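Local coordinates for Aln2 (Streptomyces sp. CM020, PDB 6P7L), which is a noncanonical NTF2-like protein of the SnoaL-like family, probably with a role in biosynthesis of the polyketide antibiotic alnumycin, at the interface of chains A and B. Coordinates in Å, arbitrary orientation; residue numbers count along the deposited sequence, not the author numbering. Chains: chain A/B, Aln2.

Contact 1: the interface of chains A and B. Residues chain A 105, 119, 121, 140; chain B 48-49, 52, 100-101.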
loop_
_atom_site.group_PDB
_atom_site.type_symbol
_atom_site.label_atom_id
_atom_site.label_comp_id
_atom_site.label_asym_id
_atom_site.label_seq_id
_atom_site.Cartn_x
_atom_site.Cartn_y
_atom_site.Cartn_z
ATOM N N MET A 105 2.067 5.619 -1.666
ATOM C CA MET A 105 2.989 6.629 -2.204
ATOM C C MET A 105 2.913 7.924 -1.390
ATOM O O MET A 105 2.725 9.027 -1.945
ATOM C CB MET A 105 2.714 6.955 -3.682
ATOM C CG MET A 105 3.068 5.963 -4.775
ATOM S SD MET A 105 4.663 5.127 -4.701
ATOM C CE MET A 105 3.820 3.831 -3.781
ATOM N N SER A 119 1.129 13.949 1.386
ATOM C CA SER A 119 0.496 13.820 0.078
ATOM C C SER A 119 0.546 12.343 -0.255
ATOM O O SER A 119 1.533 11.652 0.053
ATOM C CB SER A 119 1.188 14.662 -1.008
ATOM O OG SER A 119 2.389 14.048 -1.482
ATOM N N TYR A 121 -1.534 8.908 -2.710
ATOM C CA TYR A 121 -2.556 8.354 -3.572
ATOM C C TYR A 121 -3.604 7.634 -2.719
ATOM O O TYR A 121 -3.265 6.977 -1.737
ATOM C CB TYR A 121 -1.954 7.329 -4.527
ATOM C CG TYR A 121 -0.870 7.834 -5.479
ATOM C CD1 TYR A 121 -0.608 9.178 -5.629
ATOM C CD2 TYR A 121 -0.129 6.940 -6.234
ATOM C CE1 TYR A 121 0.358 9.630 -6.534
ATOM C CE2 TYR A 121 0.841 7.367 -7.111
ATOM C CZ TYR A 121 1.061 8.723 -7.270
ATOM O OH TYR A 121 1.988 9.156 -8.188
ATOM N N PHE A 140 -5.630 12.047 -5.573
ATOM C CA PHE A 140 -4.418 12.566 -4.973
ATOM C C PHE A 140 -4.825 13.441 -3.810
ATOM O O PHE A 140 -5.578 14.413 -3.987
ATOM C CB PHE A 140 -3.610 13.363 -5.959
ATOM C CG PHE A 140 -2.226 13.688 -5.471
ATOM C CD1 PHE A 140 -1.975 14.815 -4.713
ATOM C CD2 PHE A 140 -1.180 12.837 -5.755
ATOM C CE1 PHE A 140 -0.690 15.117 -4.278
ATOM C CE2 PHE A 140 0.132 13.136 -5.307
ATOM C CZ PHE A 140 0.350 14.270 -4.577
ATOM N N MET B 48 7.615 8.248 -7.994
ATOM C CA MET B 48 6.395 7.900 -8.705
ATOM C C MET B 48 5.505 9.122 -8.880
ATOM O O MET B 48 4.825 9.251 -9.899
ATOM C CB MET B 48 5.634 6.792 -7.976
ATOM C CG MET B 48 6.318 5.434 -8.085
ATOM S SD MET B 48 6.578 4.957 -9.817
ATOM C CE MET B 48 8.280 5.358 -9.981
ATOM N N HIS B 49 5.459 10.018 -7.888
ATOM C CA HIS B 49 4.671 11.235 -8.089
ATOM C C HIS B 49 5.152 11.972 -9.322
ATOM O O HIS B 49 4.348 12.489 -10.100
ATOM C CB HIS B 49 4.735 12.195 -6.902
ATOM C CG HIS B 49 4.020 11.722 -5.686
ATOM N ND1 HIS B 49 3.917 12.491 -4.548
ATOM C CD2 HIS B 49 3.419 10.542 -5.401
ATOM C CE1 HIS B 49 3.289 11.800 -3.608
ATOM N NE2 HIS B 49 2.967 10.617 -4.109
ATOM N N ASP B 52 4.109 9.815 -12.525
ATOM C CA ASP B 52 2.667 9.871 -12.738
ATOM C C ASP B 52 2.200 11.278 -13.062
ATOM O O ASP B 52 1.140 11.439 -13.683
ATOM C CB ASP B 52 1.947 9.338 -11.495
ATOM C CG ASP B 52 2.150 7.841 -11.299
ATOM O OD1 ASP B 52 2.346 7.111 -12.322
ATOM O OD2 ASP B 52 2.093 7.378 -10.125
ATOM N N ARG B 100 -1.636 5.966 -11.898
ATOM C CA ARG B 100 -1.087 5.967 -10.546
ATOM C C ARG B 100 -0.376 4.650 -10.304
ATOM O O ARG B 100 -0.976 3.596 -10.491
ATOM C CB ARG B 100 -2.176 6.182 -9.494
ATOM C CG ARG B 100 -2.873 7.495 -9.620
ATOM C CD ARG B 100 -1.970 8.638 -9.173
ATOM N NE ARG B 100 -2.616 9.924 -9.382
ATOM C CZ ARG B 100 -1.970 11.083 -9.510
ATOM N NH1 ARG B 100 -0.643 11.146 -9.443
ATOM N NH2 ARG B 100 -2.666 12.198 -9.722
ATOM N N HIS B 101 0.897 4.712 -9.894
ATOM C CA HIS B 101 1.708 3.532 -9.576
ATOM C C HIS B 101 1.480 3.206 -8.109
ATOM O O HIS B 101 1.474 4.096 -7.255
ATOM C CB HIS B 101 3.207 3.780 -9.865
ATOM C CG HIS B 101 3.583 3.644 -11.323
ATOM N ND1 HIS B 101 3.237 4.581 -12.266
ATOM C CD2 HIS B 101 4.228 2.660 -12.001
ATOM C CE1 HIS B 101 3.649 4.190 -13.460
ATOM N NE2 HIS B 101 4.249 3.023 -13.329
HETATM O O HOH W 1 4.311 15.213 -3.815
#

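Contact 2: the interface of chains A and B. Residues chain A 105-107; chain B 42, 45-46, 49.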
loop_
_atom_site.group_PDB
_atom_site.type_symbol
_atom_site.label_atom_id
_atom_site.label_comp_id
_atom_site.label_asym_id
_atom_site.label_seq_id
_atom_site.Cartn_x
_atom_site.Cartn_y
_atom_site.Cartn_z
ATOM N N MET A 105 2.067 5.619 -1.666
ATOM C CA MET A 105 2.989 6.629 -2.204
ATOM C C MET A 105 2.913 7.924 -1.390
ATOM O O MET A 105 2.725 9.027 -1.945
ATOM C CB MET A 105 2.714 6.955 -3.682
ATOM C CG MET A 105 3.068 5.963 -4.775
ATOM S SD MET A 105 4.663 5.127 -4.701
ATOM C CE MET A 105 3.820 3.831 -3.781
ATOM N N MET A 106 3.053 7.793 -0.072
ATOM C CA MET A 106 2.816 8.904 0.843
ATOM C C MET A 106 4.107 9.632 1.207
ATOM O O MET A 106 5.028 9.021 1.760
ATOM C CB MET A 106 2.149 8.411 2.123
ATOM C CG MET A 106 1.819 9.514 3.059
ATOM S SD MET A 106 1.115 8.855 4.587
ATOM C CE MET A 106 -0.414 8.131 3.948
ATOM N N THR A 107 4.157 10.939 0.904
ATOM C CA THR A 107 5.206 11.831 1.384
ATOM C C THR A 107 4.779 12.378 2.743
ATOM O O THR A 107 3.586 12.615 3.010
ATOM C CB THR A 107 5.501 12.999 0.427
ATOM O OG1 THR A 107 4.323 13.794 0.261
ATOM C CG2 THR A 107 6.014 12.489 -0.940
ATOM N N GLN B 42 10.172 7.402 1.041
ATOM C CA GLN B 42 10.059 8.767 0.540
ATOM C C GLN B 42 10.677 8.898 -0.844
ATOM O O GLN B 42 10.151 9.615 -1.708
ATOM C CB GLN B 42 10.728 9.740 1.510
ATOM C CG GLN B 42 10.071 9.747 2.897
ATOM C CD GLN B 42 8.597 10.033 2.812
ATOM O OE1 GLN B 42 8.166 11.188 2.618
ATOM N NE2 GLN B 42 7.809 8.973 2.863
ATOM N N ALA B 45 7.993 7.395 -3.153
ATOM C CA ALA B 45 6.829 8.264 -3.273
ATOM C C ALA B 45 7.144 9.422 -4.216
ATOM O O ALA B 45 6.395 9.701 -5.151
ATOM C CB ALA B 45 6.416 8.796 -1.898
ATOM N N ARG B 46 8.298 10.073 -4.024
ATOM C CA ARG B 46 8.630 11.228 -4.861
ATOM C C ARG B 46 8.895 10.812 -6.297
ATOM O O ARG B 46 8.473 11.492 -7.228
ATOM C CB ARG B 46 9.847 11.968 -4.278
ATOM C CG ARG B 46 9.509 12.605 -2.931
ATOM C CD ARG B 46 10.587 13.455 -2.317
ATOM N NE ARG B 46 9.973 14.402 -1.385
ATOM C CZ ARG B 46 9.804 14.187 -0.083
ATOM N NH1 ARG B 46 10.216 13.057 0.471
ATOM N NH2 ARG B 46 9.227 15.110 0.671
ATOM N N HIS B 49 5.459 10.018 -7.888
ATOM C CA HIS B 49 4.671 11.235 -8.089
ATOM C C HIS B 49 5.152 11.972 -9.322
ATOM O O HIS B 49 4.348 12.489 -10.100
ATOM C CB HIS B 49 4.735 12.195 -6.902
ATOM C CG HIS B 49 4.020 11.722 -5.686
ATOM N ND1 HIS B 49 3.917 12.491 -4.548
ATOM C CD2 HIS B 49 3.419 10.542 -5.401
ATOM C CE1 HIS B 49 3.289 11.800 -3.608
ATOM N NE2 HIS B 49 2.967 10.617 -4.109
#

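Contact 3: the interface of chains A and B. Residues chain A 102, 121-123, 138; chain B 100, 102, 125, 127.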
loop_
_atom_site.group_PDB
_atom_site.type_symbol
_atom_site.label_atom_id
_atom_site.label_comp_id
_atom_site.label_asym_id
_atom_site.label_seq_id
_atom_site.Cartn_x
_atom_site.Cartn_y
_atom_site.Cartn_z
ATOM N N TRP A 102 -7.601 2.600 0.453
ATOM C CA TRP A 102 -6.220 2.203 0.231
ATOM C C TRP A 102 -5.408 3.470 -0.037
ATOM O O TRP A 102 -5.722 4.215 -0.969
ATOM C CB TRP A 102 -6.137 1.254 -0.979
ATOM C CG TRP A 102 -6.922 0.032 -0.838
ATOM C CD1 TRP A 102 -8.272 -0.097 -1.057
ATOM C CD2 TRP A 102 -6.459 -1.250 -0.426
ATOM N NE1 TRP A 102 -8.670 -1.393 -0.830
ATOM C CE2 TRP A 102 -7.580 -2.113 -0.419
ATOM C CE3 TRP A 102 -5.214 -1.761 -0.048
ATOM C CZ2 TRP A 102 -7.479 -3.453 -0.067
ATOM C CZ3 TRP A 102 -5.137 -3.080 0.323
ATOM C CH2 TRP A 102 -6.257 -3.905 0.305
ATOM N N TYR A 121 -1.534 8.908 -2.710
ATOM C CA TYR A 121 -2.556 8.354 -3.572
ATOM C C TYR A 121 -3.604 7.634 -2.719
ATOM O O TYR A 121 -3.265 6.977 -1.737
ATOM C CB TYR A 121 -1.954 7.329 -4.527
ATOM C CG TYR A 121 -0.870 7.834 -5.479
ATOM C CD1 TYR A 121 -0.608 9.178 -5.629
ATOM C CD2 TYR A 121 -0.129 6.940 -6.234
ATOM C CE1 TYR A 121 0.358 9.630 -6.534
ATOM C CE2 TYR A 121 0.841 7.367 -7.111
ATOM C CZ TYR A 121 1.061 8.723 -7.270
ATOM O OH TYR A 121 1.988 9.156 -8.188
ATOM N N ALA A 122 -4.856 7.688 -3.147
ATOM C CA ALA A 122 -5.922 6.954 -2.486
ATOM C C ALA A 122 -6.925 6.422 -3.494
ATOM O O ALA A 122 -7.192 7.033 -4.529
ATOM C CB ALA A 122 -6.658 7.807 -1.440
ATOM N N THR A 123 -7.486 5.262 -3.151
ATOM C CA THR A 123 -8.651 4.748 -3.844
ATOM C C THR A 123 -9.505 4.003 -2.836
ATOM O O THR A 123 -9.118 3.808 -1.682
ATOM C CB THR A 123 -8.269 3.864 -5.029
ATOM O OG1 THR A 123 -9.467 3.509 -5.747
ATOM C CG2 THR A 123 -7.561 2.642 -4.573
ATOM N N THR A 138 -9.136 6.969 -8.759
ATOM C CA THR A 138 -8.075 7.285 -7.831
ATOM C C THR A 138 -8.073 8.784 -7.531
ATOM O O THR A 138 -8.611 9.604 -8.276
ATOM C CB THR A 138 -6.745 6.814 -8.386
ATOM O OG1 THR A 138 -6.549 7.355 -9.675
ATOM C CG2 THR A 138 -6.715 5.314 -8.516
ATOM N N ARG B 100 -1.636 5.966 -11.898
ATOM C CA ARG B 100 -1.087 5.967 -10.546
ATOM C C ARG B 100 -0.376 4.650 -10.304
ATOM O O ARG B 100 -0.976 3.596 -10.491
ATOM C CB ARG B 100 -2.176 6.182 -9.494
ATOM C CG ARG B 100 -2.873 7.495 -9.620
ATOM C CD ARG B 100 -1.970 8.638 -9.173
ATOM N NE ARG B 100 -2.616 9.924 -9.382
ATOM C CZ ARG B 100 -1.970 11.083 -9.510
ATOM N NH1 ARG B 100 -0.643 11.146 -9.443
ATOM N NH2 ARG B 100 -2.666 12.198 -9.722
ATOM N N TRP B 102 1.279 1.919 -7.822
ATOM C CA TRP B 102 1.057 1.410 -6.474
ATOM C C TRP B 102 2.150 0.389 -6.217
ATOM O O TRP B 102 2.294 -0.546 -7.010
ATOM C CB TRP B 102 -0.332 0.742 -6.354
ATOM C CG TRP B 102 -1.457 1.671 -6.688
ATOM C CD1 TRP B 102 -1.894 2.006 -7.924
ATOM C CD2 TRP B 102 -2.242 2.421 -5.754
ATOM N NE1 TRP B 102 -2.917 2.940 -7.830
ATOM C CE2 TRP B 102 -3.145 3.206 -6.502
ATOM C CE3 TRP B 102 -2.290 2.484 -4.360
ATOM C CZ2 TRP B 102 -4.091 4.039 -5.896
ATOM C CZ3 TRP B 102 -3.225 3.335 -3.756
ATOM C CH2 TRP B 102 -4.102 4.106 -4.530
ATOM N N THR B 125 -2.767 1.798 -11.887
ATOM C CA THR B 125 -4.158 2.067 -12.204
ATOM C C THR B 125 -4.199 3.208 -13.209
ATOM O O THR B 125 -3.356 4.106 -13.186
ATOM C CB THR B 125 -4.983 2.430 -10.953
ATOM O OG1 THR B 125 -4.408 3.557 -10.277
ATOM C CG2 THR B 125 -5.064 1.285 -9.991
ATOM N N THR B 127 -7.022 5.900 -14.651
ATOM C CA THR B 127 -8.371 6.417 -14.433
ATOM C C THR B 127 -8.766 7.337 -15.575
ATOM O O THR B 127 -8.052 8.292 -15.903
ATOM C CB THR B 127 -8.453 7.128 -13.076
ATOM O OG1 THR B 127 -8.142 6.158 -12.049
ATOM C CG2 THR B 127 -9.821 7.688 -12.824
HETATM O O HOH W 2 -5.351 5.872 -11.578
#

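Contact 4: the interface of chains A and B. Residues chain A 32, 34, 37; chain B 34, 38, 41-42.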
loop_
_atom_site.group_PDB
_atom_site.type_symbol
_atom_site.label_atom_id
_atom_site.label_comp_id
_atom_site.label_asym_id
_atom_site.label_seq_id
_atom_site.Cartn_x
_atom_site.Cartn_y
_atom_site.Cartn_z
ATOM N N PRO A 32 11.128 12.765 7.206
ATOM C CA PRO A 32 10.518 12.659 8.543
ATOM C C PRO A 32 11.307 11.711 9.429
ATOM O O PRO A 32 11.875 10.733 8.950
ATOM C CB PRO A 32 9.131 12.072 8.264
ATOM C CG PRO A 32 9.348 11.231 7.081
ATOM C CD PRO A 32 10.434 11.920 6.218
ATOM N N PRO A 34 11.800 8.576 11.889
ATOM C CA PRO A 34 11.065 7.306 11.869
ATOM C C PRO A 34 9.898 7.292 12.843
ATOM O O PRO A 34 8.830 6.746 12.523
ATOM C CB PRO A 34 12.150 6.263 12.221
ATOM C CG PRO A 34 13.455 6.929 11.729
ATOM C CD PRO A 34 13.257 8.381 12.100
ATOM N N TYR A 37 7.068 9.080 11.119
ATOM C CA TYR A 37 6.530 8.260 10.035
ATOM C C TYR A 37 5.635 7.141 10.571
ATOM O O TYR A 37 4.495 6.945 10.102
ATOM C CB TYR A 37 7.669 7.688 9.208
ATOM C CG TYR A 37 7.165 6.972 8.014
ATOM C CD1 TYR A 37 6.852 7.679 6.852
ATOM C CD2 TYR A 37 6.940 5.610 8.041
ATOM C CE1 TYR A 37 6.375 7.037 5.748
ATOM C CE2 TYR A 37 6.438 4.953 6.922
ATOM C CZ TYR A 37 6.168 5.690 5.786
ATOM O OH TYR A 37 5.655 5.086 4.654
ATOM N N PRO B 34 15.593 1.989 10.712
ATOM C CA PRO B 34 14.359 2.724 10.422
ATOM C C PRO B 34 14.614 3.958 9.561
ATOM O O PRO B 34 13.765 4.301 8.721
ATOM C CB PRO B 34 13.812 3.065 11.823
ATOM C CG PRO B 34 14.350 1.961 12.686
ATOM C CD PRO B 34 15.762 1.760 12.164
ATOM N N VAL B 38 12.569 4.542 6.051
ATOM C CA VAL B 38 11.781 5.740 5.779
ATOM C C VAL B 38 12.276 6.449 4.535
ATOM O O VAL B 38 11.473 6.884 3.694
ATOM C CB VAL B 38 11.775 6.686 6.989
ATOM C CG1 VAL B 38 11.151 8.056 6.632
ATOM C CG2 VAL B 38 11.023 6.011 8.116
ATOM N N THR B 41 10.989 4.753 1.457
ATOM C CA THR B 41 9.582 5.035 1.135
ATOM C C THR B 41 9.423 6.428 0.527
ATOM O O THR B 41 8.580 6.650 -0.361
ATOM C CB THR B 41 8.655 4.929 2.355
ATOM O OG1 THR B 41 8.788 6.075 3.219
ATOM C CG2 THR B 41 8.857 3.615 3.110
ATOM N N GLN B 42 10.172 7.402 1.041
ATOM C CA GLN B 42 10.059 8.767 0.540
ATOM C C GLN B 42 10.677 8.898 -0.844
ATOM O O GLN B 42 10.151 9.615 -1.708
ATOM C CB GLN B 42 10.728 9.740 1.510
ATOM C CG GLN B 42 10.071 9.747 2.897
ATOM C CD GLN B 42 8.597 10.033 2.812
ATOM O OE1 GLN B 42 8.166 11.188 2.618
ATOM N NE2 GLN B 42 7.809 8.973 2.863
#

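Contact 1: the interface of chains A and B
The carboxylate oxygen OD2 of B:Asp52 is gripped from both chains. The phenol OH of A:Tyr121 donates to the anti lone pair of OD2 at 2.6 Å, and the backbone N of B:His101 reaches OD2 at 2.9 Å on the syn side, tilted out of the carboxylate plane. The imidazole ND1 of B:His101 donates to the syn lone pair of OD1 at 2.7 Å, nearly in the ring plane. The two bonds from B:His101 hold the carboxylate in the orientation that meets the phenol. Across the tyrosine ring lies B:Arg100, whose CD sits over the centre of one face, 3.5 Å from the centroid; the long aliphatic stem of an arginine suits this CH-pi role. B:His49 has CG anti to the carbonyl carbon (chi1 -70°), sending NE2 to the backbone O of the poorly ordered A:Met105 at 2.7 Å, a rather bent bond, while ND1 shares a water with OG of A:Ser119. The edge of A:Phe140 at CE2 points onto the imidazole face, with the planes 72° apart. Histidine suits the place because it offers two ring nitrogens for polar partners and a flat face for the phenylalanine edge. Together these groups pin helix 34-52 of one subunit onto the sheet of the other, probably within an oligomer.

Contact 2: the interface of chains A and B
B:Gln42 meets the backbone of A:Met106 and A:Thr107 with its terminal amide. From CB the chain leaves through CG anti to the carbonyl carbon (chi1 -62°) and bends at chi2, turning the amide toward strand 106-110. There OE1 comes to 3.3 Å from CA of A:Thr107. On the other branch, NE2 donates to the carbonyl O of A:Met106 at 3.0 Å. That bond is fairly straight, 157° at the hydrogen, and arrives in the carbonyl plane, although the acceptor is tilted 18° from the plane of the glutamine amide. A glutamine is apt here because its side chain carries an N-H far enough from the helix to reach a strand carbonyl. One turn further along the helix, the small side chain of B:Ala45 lets the helix come close to the backbone of chain A: its CB lies 3.6 Å from the backbone atom C of A:Met105, a residue that is poorly ordered. The methyl CG2 of A:Thr107 packs 3.8 Å from CB of B:Ala45 and also meets CE1 of B:His49 at 3.9 Å. It lies over the guanidinium centre of B:Arg46, a side chain that is itself poorly ordered. The patch seats helix 34-52 of chain B against the start of strand 106-110, and probably helps to set the register of the two chains.

Contact 3: the interface of chains A and B
OG1 of A:Thr138 and OG1 of B:Thr127 share a hydrogen bond of 3.1 Å whose direction is not settled, their side chains sliding past each other in opposite senses. A water joins both of them to OG1 of B:Thr125, lying 2.7 Å from OG1 of A:Thr138. Threonine suits A:Thr138 because it offers a hydroxyl to the water and a methyl to the indole; the other two lend their hydroxyls. Within chain B, the indole NE1 of B:Trp102 donates to OG1 of B:Thr125 at 2.9 Å, nearly straight at 162° and in the ring plane, which satisfies the indole N-H and helps fix the ring's rotation. The apolar part rests on the six-membered end of that indole. With CG anti to the carbonyl carbon (chi1 -59°), the ring extends toward chain A, where CH2 meets the methyl CG2 of A:Thr123 at 3.8 Å and CB of A:Tyr121 at 3.9 Å. CZ2 touches the methyl CG2 of A:Thr138 at 3.9 Å. A broad tryptophan offers a long apolar rim that can touch several residues of chain A at once. The patch ties strands 98-104 and 116-127 of chain B to strand 116-127 and the loop at A:Thr138, probably stabilising the pairing of subunits.

Contact 4: the interface of chains A and B
A:Tyr37 has CG anti to its backbone N (chi1 -174°), which lays its ring along helix 34-52 of the other chain, and B:Val38 (chi1 170°) turns its two methyls toward different neighbours. CG2 of B:Val38 packs 3.9 Å from CB of A:Tyr37 and 4.0 Å from CA of A:Pro34, while CG1 comes within 3.7 Å of CG of A:Pro32. CG2 thus touches A:Tyr37 and A:Pro34 and CG1 touches A:Pro32, which a branched side chain can do at once. Further along the tyrosine ring, the hydroxyl OG1 of B:Thr41 lies 3.6 Å from the phenol OH of A:Tyr37, too long for a hydrogen bond. That hydroxyl is engaged within its own helix: OG1 donates to the backbone O of B:Val38 at 2.8 Å and accepts from NE2 of B:Gln42 at 3.1 Å. The latter bond is nearly straight and lies in the amide plane, so the threonine helps to position the glutamine. The amide of B:Gln42 stands at 67° to the tyrosine ring, and its CG also meets CD of A:Pro32. At the start of the helices, the side chains of A:Pro34 and B:Pro34 cross at about a right angle, their CB atoms 3.6 Å apart. Rigid prolines suit a helix start, where no backbone N-H is needed. The patch brings together the beginnings of helix 34-52 of the two chains through the apolar contacts of its prolines, valine and tyrosine, and probably supports their association.

Contacts 1 and 2 lie about 7 Å apart, measured between the centres of their C-alpha atoms, and share A:Met105 and B:His49. Contacts 1 and 3 are equally near and share A:Tyr121 and B:Arg100. Contact 4 is about 11 Å from contact 2, linked through B:Gln42, and about 21 Å from contact 3. Helix 34-52 of chain B therefore runs through contacts 4, 2 and 1, and strand 98-104 carries the interface on into contact 3. This continuous, not exactly two-fold strip suggests an extensive association; the deposited assembly holds three copies, and the structure alone does not show whether this pairing is the biological one.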